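Local coordinates for apical membrane antigen 1-like protein, soluble form (Toxoplasma gondii, PDB 3ZLE), which may help the sporozoite invade host cells, probably as the apical surface antigen that pairs with a RON2 paralog at the moving junction, at residues P147-V153 with R197-S203; P238-K242 with N305-E309. All coordinates share one frame; numbering follows the deposited sequence.

Interaction 1: residues P147-V153 with R197-S203; sequences PFVYDAV and RALVYGS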
ATOM      1  N   PRO A 147      -4.759  13.516   0.463  1.00 28.80           N
ATOM      2  CA  PRO A 147      -4.870  12.094   0.792  1.00 27.70           C
ATOM      3  C   PRO A 147      -5.503  11.929   2.173  1.00 23.52           C
ATOM      4  O   PRO A 147      -5.589  12.898   2.928  1.00 23.73           O
ATOM      5  CB  PRO A 147      -3.399  11.644   0.877  1.00 23.68           C
ATOM      6  CG  PRO A 147      -2.681  12.866   1.354  1.00 23.57           C
ATOM      7  CD  PRO A 147      -3.377  14.016   0.655  1.00 30.08           C
ATOM      8  N   PHE A 148      -5.746  10.687   2.577  1.00 20.60           N
ATOM      9  CA  PHE A 148      -6.374  10.471   3.886  1.00 20.33           C
ATOM     10  C   PHE A 148      -5.672   9.355   4.641  1.00 19.34           C
ATOM     11  O   PHE A 148      -4.995   8.530   4.050  1.00 17.34           O
ATOM     12  CB  PHE A 148      -7.839  10.095   3.661  1.00 18.64           C
ATOM     13  CG  PHE A 148      -8.008   8.729   3.070  1.00 17.33           C
ATOM     14  CD1 PHE A 148      -8.000   7.601   3.885  1.00 18.04           C
ATOM     15  CD2 PHE A 148      -8.025   8.559   1.694  1.00 17.90           C
ATOM     16  CE1 PHE A 148      -8.149   6.328   3.326  1.00 19.12           C
ATOM     17  CE2 PHE A 148      -8.141   7.316   1.119  1.00 16.45           C
ATOM     18  CZ  PHE A 148      -8.195   6.182   1.929  1.00 18.82           C
ATOM     19  N   VAL A 149      -5.963   9.256   5.932  1.00 18.43           N
ATOM     20  CA  VAL A 149      -5.557   8.118   6.708  1.00 17.16           C
ATOM     21  C   VAL A 149      -6.734   7.738   7.574  1.00 23.23           C
ATOM     22  O   VAL A 149      -7.342   8.608   8.252  1.00 20.40           O
ATOM     23  CB  VAL A 149      -4.352   8.450   7.610  1.00 21.94           C
ATOM     24  CG1 VAL A 149      -4.101   7.300   8.583  1.00 17.30           C
ATOM     25  CG2 VAL A 149      -3.087   8.698   6.767  1.00 19.04           C
ATOM     26  N   TYR A 150      -7.187   6.488   7.451  1.00 16.96           N
ATOM     27  CA  TYR A 150      -8.268   6.055   8.317  1.00 18.82           C
ATOM     28  C   TYR A 150      -7.612   5.240   9.437  1.00 21.65           C
ATOM     29  O   TYR A 150      -6.680   4.468   9.163  1.00 23.38           O
ATOM     30  CB  TYR A 150      -9.284   5.174   7.545  1.00 17.78           C
ATOM     31  CG  TYR A 150     -10.304   4.541   8.478  1.00 19.57           C
ATOM     32  CD1 TYR A 150     -11.171   5.335   9.210  1.00 18.83           C
ATOM     33  CD2 TYR A 150     -10.347   3.163   8.684  1.00 20.10           C
ATOM     34  CE1 TYR A 150     -12.124   4.777  10.053  1.00 22.24           C
ATOM     35  CE2 TYR A 150     -11.277   2.605   9.550  1.00 22.46           C
ATOM     36  CZ  TYR A 150     -12.136   3.435  10.262  1.00 23.47           C
ATOM     37  OH  TYR A 150     -13.039   2.938  11.167  1.00 30.33           O
ATOM     38  N   ASP A 151      -8.019   5.462  10.689  1.00 19.68           N
ATOM     39  CA  ASP A 151      -7.530   4.633  11.833  1.00 19.54           C
ATOM     40  C   ASP A 151      -8.629   3.672  12.326  1.00 19.10           C
ATOM     41  O   ASP A 151      -9.719   4.099  12.740  1.00 18.42           O
ATOM     42  CB  ASP A 151      -7.090   5.548  12.986  1.00 19.71           C
ATOM     43  CG  ASP A 151      -6.669   4.781  14.206  1.00 21.89           C
ATOM     44  OD1 ASP A 151      -6.478   3.562  14.094  1.00 26.98           O
ATOM     45  OD2 ASP A 151      -6.562   5.384  15.294  1.00 26.61           O
ATOM     46  N   ALA A 152      -8.426   2.374  12.152  1.00 21.67           N
ATOM     47  CA  ALA A 152      -9.553   1.448  12.375  1.00 21.09           C
ATOM     48  C   ALA A 152      -9.779   1.135  13.843  1.00 20.27           C
ATOM     49  O   ALA A 152     -10.812   0.617  14.211  1.00 21.67           O
ATOM     50  CB  ALA A 152      -9.450   0.194  11.528  1.00 15.00           C
ATOM     51  N   VAL A 153      -8.871   1.606  14.684  1.00 22.16           N
ATOM     52  CA  VAL A 153      -9.016   1.471  16.105  1.00 20.47           C
ATOM     53  C   VAL A 153      -9.816   2.636  16.679  1.00 21.41           C
ATOM     54  O   VAL A 153     -10.887   2.431  17.214  1.00 21.29           O
ATOM     55  CB  VAL A 153      -7.631   1.371  16.806  1.00 22.22           C
ATOM     56  CG1 VAL A 153      -7.773   1.387  18.313  1.00 21.83           C
ATOM     57  CG2 VAL A 153      -6.910   0.099  16.366  1.00 23.55           C
ATOM     58  N   ARG A 197      -3.140   1.488  17.150  1.00 23.41           N
ATOM     59  CA  ARG A 197      -3.821   2.051  15.981  1.00 26.44           C
ATOM     60  C   ARG A 197      -3.691   1.132  14.733  1.00 34.87           C
ATOM     61  O   ARG A 197      -2.834   0.258  14.703  1.00 34.42           O
ATOM     62  CB  ARG A 197      -3.325   3.475  15.682  1.00 28.18           C
ATOM     63  CG  ARG A 197      -1.817   3.604  15.507  1.00 41.86           C
ATOM     64  CD  ARG A 197      -1.391   5.011  15.169  1.00 38.88           C
ATOM     65  NE  ARG A 197      -0.091   4.965  14.544  1.00 43.53           N
ATOM     66  CZ  ARG A 197       0.615   6.017  14.186  1.00 29.93           C
ATOM     67  NH1 ARG A 197       0.131   7.237  14.350  1.00 37.42           N
ATOM     68  NH2 ARG A 197       1.801   5.839  13.650  1.00 38.26           N
ATOM     69  N   ALA A 198      -4.620   1.232  13.786  1.00 24.10           N
ATOM     70  CA  ALA A 198      -4.553   0.379  12.596  1.00 26.01           C
ATOM     71  C   ALA A 198      -4.855   1.236  11.369  1.00 23.79           C
ATOM     72  O   ALA A 198      -5.993   1.482  11.046  1.00 28.14           O
ATOM     73  CB  ALA A 198      -5.527  -0.823  12.704  1.00 19.86           C
ATOM     74  N   LEU A 199      -3.802   1.674  10.692  1.00 25.85           N
ATOM     75  CA  LEU A 199      -3.881   2.773   9.775  1.00 24.16           C
ATOM     76  C   LEU A 199      -4.117   2.279   8.376  1.00 26.79           C
ATOM     77  O   LEU A 199      -3.658   1.192   7.993  1.00 28.89           O
ATOM     78  CB  LEU A 199      -2.595   3.592   9.826  1.00 21.08           C
ATOM     79  CG  LEU A 199      -2.391   4.308  11.166  1.00 22.51           C
ATOM     80  CD1 LEU A 199      -1.250   5.308  11.080  1.00 18.83           C
ATOM     81  CD2 LEU A 199      -3.669   4.967  11.598  1.00 18.15           C
ATOM     82  N   VAL A 200      -4.752   3.117   7.580  1.00 23.69           N
ATOM     83  CA  VAL A 200      -4.881   2.864   6.153  1.00 26.11           C
ATOM     84  C   VAL A 200      -4.636   4.173   5.488  1.00 26.40           C
ATOM     85  O   VAL A 200      -5.269   5.145   5.850  1.00 24.58           O
ATOM     86  CB  VAL A 200      -6.300   2.413   5.771  1.00 26.86           C
ATOM     87  CG1 VAL A 200      -6.339   2.048   4.289  1.00 26.41           C
ATOM     88  CG2 VAL A 200      -6.711   1.210   6.616  1.00 28.18           C
ATOM     89  N   TYR A 201      -3.615   4.226   4.626  1.00 23.87           N
ATOM     90  CA  TYR A 201      -3.252   5.460   3.950  1.00 25.01           C
ATOM     91  C   TYR A 201      -3.749   5.344   2.545  1.00 22.95           C
ATOM     92  O   TYR A 201      -3.730   4.255   1.957  1.00 24.78           O
ATOM     93  CB  TYR A 201      -1.717   5.652   3.937  1.00 23.24           C
ATOM     94  CG  TYR A 201      -1.227   6.964   3.310  1.00 27.52           C
ATOM     95  CD1 TYR A 201      -1.127   7.110   1.927  1.00 27.60           C
ATOM     96  CD2 TYR A 201      -0.691   7.970   4.104  1.00 27.22           C
ATOM     97  CE1 TYR A 201      -0.680   8.299   1.365  1.00 28.48           C
ATOM     98  CE2 TYR A 201      -0.162   9.122   3.548  1.00 27.06           C
ATOM     99  CZ  TYR A 201      -0.160   9.277   2.189  1.00 30.97           C
ATOM    100  OH  TYR A 201       0.309  10.450   1.664  1.00 32.92           O
ATOM    101  N   GLY A 202      -4.292   6.434   2.019  1.00 26.55           N
ATOM    102  CA  GLY A 202      -4.820   6.391   0.651  1.00 22.72           C
ATOM    103  C   GLY A 202      -4.846   7.755  -0.005  1.00 22.49           C
ATOM    104  O   GLY A 202      -4.885   8.776   0.675  1.00 25.06           O
ATOM    105  N   SER A 203      -4.978   7.755  -1.331  1.00 21.95           N
ATOM    106  CA  SER A 203      -5.247   8.977  -2.089  1.00 22.51           C
ATOM    107  C   SER A 203      -6.735   9.224  -2.088  1.00 24.24           C
ATOM    108  O   SER A 203      -7.518   8.313  -1.868  1.00 26.76           O
ATOM    109  CB  SER A 203      -4.797   8.801  -3.547  1.00 20.86           C
ATOM    110  OG  SER A 203      -5.913   8.454  -4.332  1.00 24.06           O
TER
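Phe148 and Gly202 face each other as a hydrogen-bonded pair of two antiparallel strands, 148-151 and 199-202, and the aromatic ring folds back over its glycine partner. With CG held between its own backbone N and carbonyl carbon (chi1 70°), the ring lies across the neighbouring strand: Gly202 CA sits over one face, 3.9 Å from the ring centroid, in a CH-pi contact, while Ser203 O meets the ring edge in plane, 3.2 Å from CE2.

Backbone hydrogen bonds run in both directions. Phe148 and Gly202 exchange a pair, Tyr150 and Val200 another, and Ala152 N continues the pattern to Ala198 O. Between these, the non-hydrogen-bonded pairs leave room for CA-H...O contacts, the shortest being Val149 CA to Val200 O at 3.1 Å.

Ala198 N donates to a side chain instead of to the backbone carbonyl of Ala152. Asp151, with CG anti to its N (chi1 176°), lays OD1 3.0 Å from Ala198 N, nearly on the C-O axis. The same OD1 takes Val153 N from the opposite face, closing an Asx turn, and OD2 is hydrogen-bonded to Ser154 OG.

Apolar contacts gather on the face carrying Val149, where CG2 meets Tyr201 CD2 at 3.7 Å and CG1 meets Leu199 CD2. On the other face, Phe148, Tyr150 and Val200 pack against helix 120-129.

The chemistry implies a division of labour: main-chain bonds set the register in the buried part, and at the end of the paired region one doubly gripped carboxylate oxygen joins Ala198 N to the turn at Val153.

Interaction 2: residues P238-K242 with N305-E309; sequences PFDTK and NFYLE
Asn305 reaches from its strand to the carbonyl of Phe239, and this is the one hydrogen bond between the two segments. It helps join an irregular loop to the strand, a side-chain amide making the link where the two segments have no backbone-to-backbone hydrogen bond. Its ND2 lies 3.0 Å from Phe239 O with an N-H...O angle of 170°. The donor approaches in the carbonyl plane, on a lone pair, and the oxygen is almost in the plane of the amide, so both flat groups are used in their favoured directions. The same nitrogen passes 3.6 Å from Phe239 CB and lies near the plane of the phenyl ring, at its edge.

Beyond the amide, Tyr307 extends its phenol toward the loop. Its CG stands between backbone N and carbonyl carbon (chi1 63°), and the hydroxyl arrives against the aliphatic part of Asp240, with OH 3.2 Å from CB. At the outer margin Thr241 and Glu309 approach loosely, OG1 and OE2 being 3.9 Å apart, too long for a bond.

A second shell helps to position these groups. Asn305 ND2 gives another hydrogen bond to Phe228 O, so the amide bridges two carbonyls, and its rotation is thereby constrained. Asp240 is tied back within the loop: OD1 receives a weak bond from Lys242 N, 2.8 Å away, and its backbone oxygen accepts from Ser244 OG.

Further out, the loop follows strand 235-238 and leads into strand 246-249, while the Phe239 ring stacks on Phe320 of strand 315-320. Strand 303-308 runs between 315-320 and 333-337; Leu227 of strand 226-232 packs against Asn305 and Tyr307, and Phe306 packs on helix 253-262.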
ATOM      1  N   PRO A 238       5.507 -21.195  -8.672  1.00 28.23           N
ATOM      2  CA  PRO A 238       5.591 -20.044  -7.773  1.00 25.61           C
ATOM      3  C   PRO A 238       6.867 -19.304  -8.020  1.00 26.05           C
ATOM      4  O   PRO A 238       7.862 -19.909  -8.381  1.00 35.44           O
ATOM      5  CB  PRO A 238       5.610 -20.686  -6.332  1.00 24.47           C
ATOM      6  CG  PRO A 238       5.898 -22.143  -6.542  1.00 23.77           C
ATOM      7  CD  PRO A 238       5.454 -22.501  -7.945  1.00 24.08           C
ATOM      8  N   PHE A 239       6.867 -18.020  -7.724  1.00 29.96           N
ATOM      9  CA  PHE A 239       8.080 -17.235  -7.678  1.00 30.02           C
ATOM     10  C   PHE A 239       8.925 -17.605  -6.474  1.00 34.89           C
ATOM     11  O   PHE A 239       8.431 -17.673  -5.349  1.00 31.74           O
ATOM     12  CB  PHE A 239       7.728 -15.758  -7.619  1.00 28.44           C
ATOM     13  CG  PHE A 239       7.030 -15.270  -8.839  1.00 35.83           C
ATOM     14  CD1 PHE A 239       5.651 -15.338  -8.937  1.00 32.42           C
ATOM     15  CD2 PHE A 239       7.747 -14.732  -9.891  1.00 36.33           C
ATOM     16  CE1 PHE A 239       5.005 -14.945 -10.098  1.00 27.61           C
ATOM     17  CE2 PHE A 239       7.120 -14.393 -11.070  1.00 33.97           C
ATOM     18  CZ  PHE A 239       5.736 -14.478 -11.162  1.00 25.53           C
ATOM     19  N   ASP A 240      10.230 -17.700  -6.701  1.00 35.06           N
ATOM     20  CA  ASP A 240      11.174 -18.126  -5.683  1.00 34.36           C
ATOM     21  C   ASP A 240      12.506 -17.436  -5.932  1.00 38.71           C
ATOM     22  O   ASP A 240      12.559 -16.394  -6.561  1.00 37.09           O
ATOM     23  CB  ASP A 240      11.376 -19.628  -5.773  1.00 35.44           C
ATOM     24  CG  ASP A 240      11.769 -20.065  -7.170  1.00 45.27           C
ATOM     25  OD1 ASP A 240      12.195 -19.197  -7.994  1.00 37.15           O
ATOM     26  OD2 ASP A 240      11.683 -21.273  -7.430  1.00 34.24           O
ATOM     27  N   THR A 241      13.583 -18.031  -5.430  1.00 44.00           N
ATOM     28  CA  THR A 241      14.923 -17.502  -5.652  1.00 44.85           C
ATOM     29  C   THR A 241      15.245 -17.263  -7.153  1.00 42.98           C
ATOM     30  O   THR A 241      15.781 -16.213  -7.522  1.00 45.10           O
ATOM     31  CB  THR A 241      15.980 -18.408  -4.987  1.00 44.09           C
ATOM     32  OG1 THR A 241      15.580 -19.778  -5.137  1.00 52.71           O
ATOM     33  CG2 THR A 241      16.085 -18.087  -3.468  1.00 39.27           C
ATOM     34  N   LYS A 242      14.798 -18.168  -8.017  1.00 47.42           N
ATOM     35  CA  LYS A 242      15.140 -18.092  -9.432  1.00 49.55           C
ATOM     36  C   LYS A 242      14.624 -16.814 -10.092  1.00 55.36           C
ATOM     37  O   LYS A 242      15.315 -16.198 -10.897  1.00 47.65           O
ATOM     38  CB  LYS A 242      14.619 -19.325 -10.185  1.00 65.89           C
ATOM     39  CG  LYS A 242      15.527 -20.552 -10.113  1.00 74.82           C
ATOM     40  CD  LYS A 242      17.015 -20.197 -10.232  1.00 97.48           C
ATOM     41  CE  LYS A 242      17.316 -19.252 -11.401  1.00100.37           C
ATOM     42  NZ  LYS A 242      16.762 -19.718 -12.708  1.00 89.88           N
ATOM     43  N   ASN A 305       6.621 -13.539  -1.838  1.00 25.41           N
ATOM     44  CA  ASN A 305       6.273 -14.871  -1.393  1.00 21.83           C
ATOM     45  C   ASN A 305       7.034 -15.226  -0.137  1.00 26.75           C
ATOM     46  O   ASN A 305       8.282 -15.153  -0.110  1.00 27.07           O
ATOM     47  CB  ASN A 305       6.576 -15.876  -2.491  1.00 22.67           C
ATOM     48  CG  ASN A 305       5.466 -15.964  -3.494  1.00 25.65           C
ATOM     49  OD1 ASN A 305       4.318 -15.574  -3.205  1.00 27.85           O
ATOM     50  ND2 ASN A 305       5.770 -16.489  -4.661  1.00 18.19           N
ATOM     51  N   PHE A 306       6.308 -15.600   0.912  1.00 29.03           N
ATOM     52  CA  PHE A 306       6.941 -16.062   2.149  1.00 31.08           C
ATOM     53  C   PHE A 306       6.829 -17.588   2.305  1.00 34.87           C
ATOM     54  O   PHE A 306       5.728 -18.135   2.434  1.00 27.49           O
ATOM     55  CB  PHE A 306       6.320 -15.391   3.354  1.00 27.70           C
ATOM     56  CG  PHE A 306       6.826 -15.936   4.661  1.00 30.88           C
ATOM     57  CD1 PHE A 306       8.005 -15.461   5.223  1.00 27.80           C
ATOM     58  CD2 PHE A 306       6.195 -17.008   5.262  1.00 28.22           C
ATOM     59  CE1 PHE A 306       8.433 -15.926   6.444  1.00 30.06           C
ATOM     60  CE2 PHE A 306       6.645 -17.512   6.476  1.00 26.62           C
ATOM     61  CZ  PHE A 306       7.744 -16.953   7.082  1.00 30.77           C
ATOM     62  N   TYR A 307       7.963 -18.293   2.252  1.00 39.23           N
ATOM     63  CA  TYR A 307       7.896 -19.756   2.363  1.00 34.92           C
ATOM     64  C   TYR A 307       9.091 -20.388   3.027  1.00 31.04           C
ATOM     65  O   TYR A 307      10.109 -19.740   3.271  1.00 33.69           O
ATOM     66  CB  TYR A 307       7.646 -20.389   0.993  1.00 33.38           C
ATOM     67  CG  TYR A 307       8.755 -20.127   0.008  1.00 36.38           C
ATOM     68  CD1 TYR A 307       8.880 -18.899  -0.607  1.00 36.73           C
ATOM     69  CD2 TYR A 307       9.748 -21.079  -0.217  1.00 39.22           C
ATOM     70  CE1 TYR A 307       9.908 -18.654  -1.501  1.00 38.50           C
ATOM     71  CE2 TYR A 307      10.764 -20.856  -1.111  1.00 39.56           C
ATOM     72  CZ  TYR A 307      10.840 -19.641  -1.753  1.00 44.22           C
ATOM     73  OH  TYR A 307      11.870 -19.421  -2.631  1.00 37.58           O
ATOM     74  N   LEU A 308       8.909 -21.631   3.431  1.00 40.11           N
ATOM     75  CA  LEU A 308       9.949 -22.431   4.014  1.00 45.50           C
ATOM     76  C   LEU A 308      10.629 -23.166   2.870  1.00 45.99           C
ATOM     77  O   LEU A 308       9.983 -23.932   2.174  1.00 44.99           O
ATOM     78  CB  LEU A 308       9.316 -23.434   4.985  1.00 51.18           C
ATOM     79  CG  LEU A 308      10.181 -24.564   5.573  1.00 55.27           C
ATOM     80  CD1 LEU A 308      11.430 -24.005   6.228  1.00 48.76           C
ATOM     81  CD2 LEU A 308       9.371 -25.361   6.581  1.00 48.89           C
ATOM     82  N   GLU A 309      11.882 -22.801   2.579  1.00 51.65           N
ATOM     83  CA  GLU A 309      12.681 -23.521   1.581  1.00 49.74           C
ATOM     84  C   GLU A 309      12.943 -24.956   2.018  1.00 62.85           C
ATOM     85  O   GLU A 309      13.618 -25.192   3.025  1.00 61.78           O
ATOM     86  CB  GLU A 309      13.998 -22.809   1.336  1.00 60.06           C
ATOM     87  CG  GLU A 309      14.636 -23.160   0.012  1.00 67.06           C
ATOM     88  CD  GLU A 309      15.250 -21.955  -0.669  1.00 76.22           C
ATOM     89  OE1 GLU A 309      16.248 -21.423  -0.140  1.00 66.17           O
ATOM     90  OE2 GLU A 309      14.713 -21.526  -1.722  1.00 68.51           O
TER

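Read from the N terminus, the chain passes strands 52-53 and 103-104 and helix 120-129 before it reaches strand 148-151, turns through strands 156-159 and 187-191, and returns as strand 199-202, where interaction 1 closes a loop of 43 intervening residues. Only afterwards does interaction 2 open, at the end of strand 235-238; it closes on strand 303-308 after 62 intervening residues, with helix 253-262 in between. The two closures are therefore in series, neither nesting nor crossing. The centres of interactions 1 and 2 lie about 30 Å apart, and the two do not touch. Interaction 1 pairs strands within a five-stranded antiparallel sheet, whereas interaction 2 fastens a connecting loop to a separate four-stranded one.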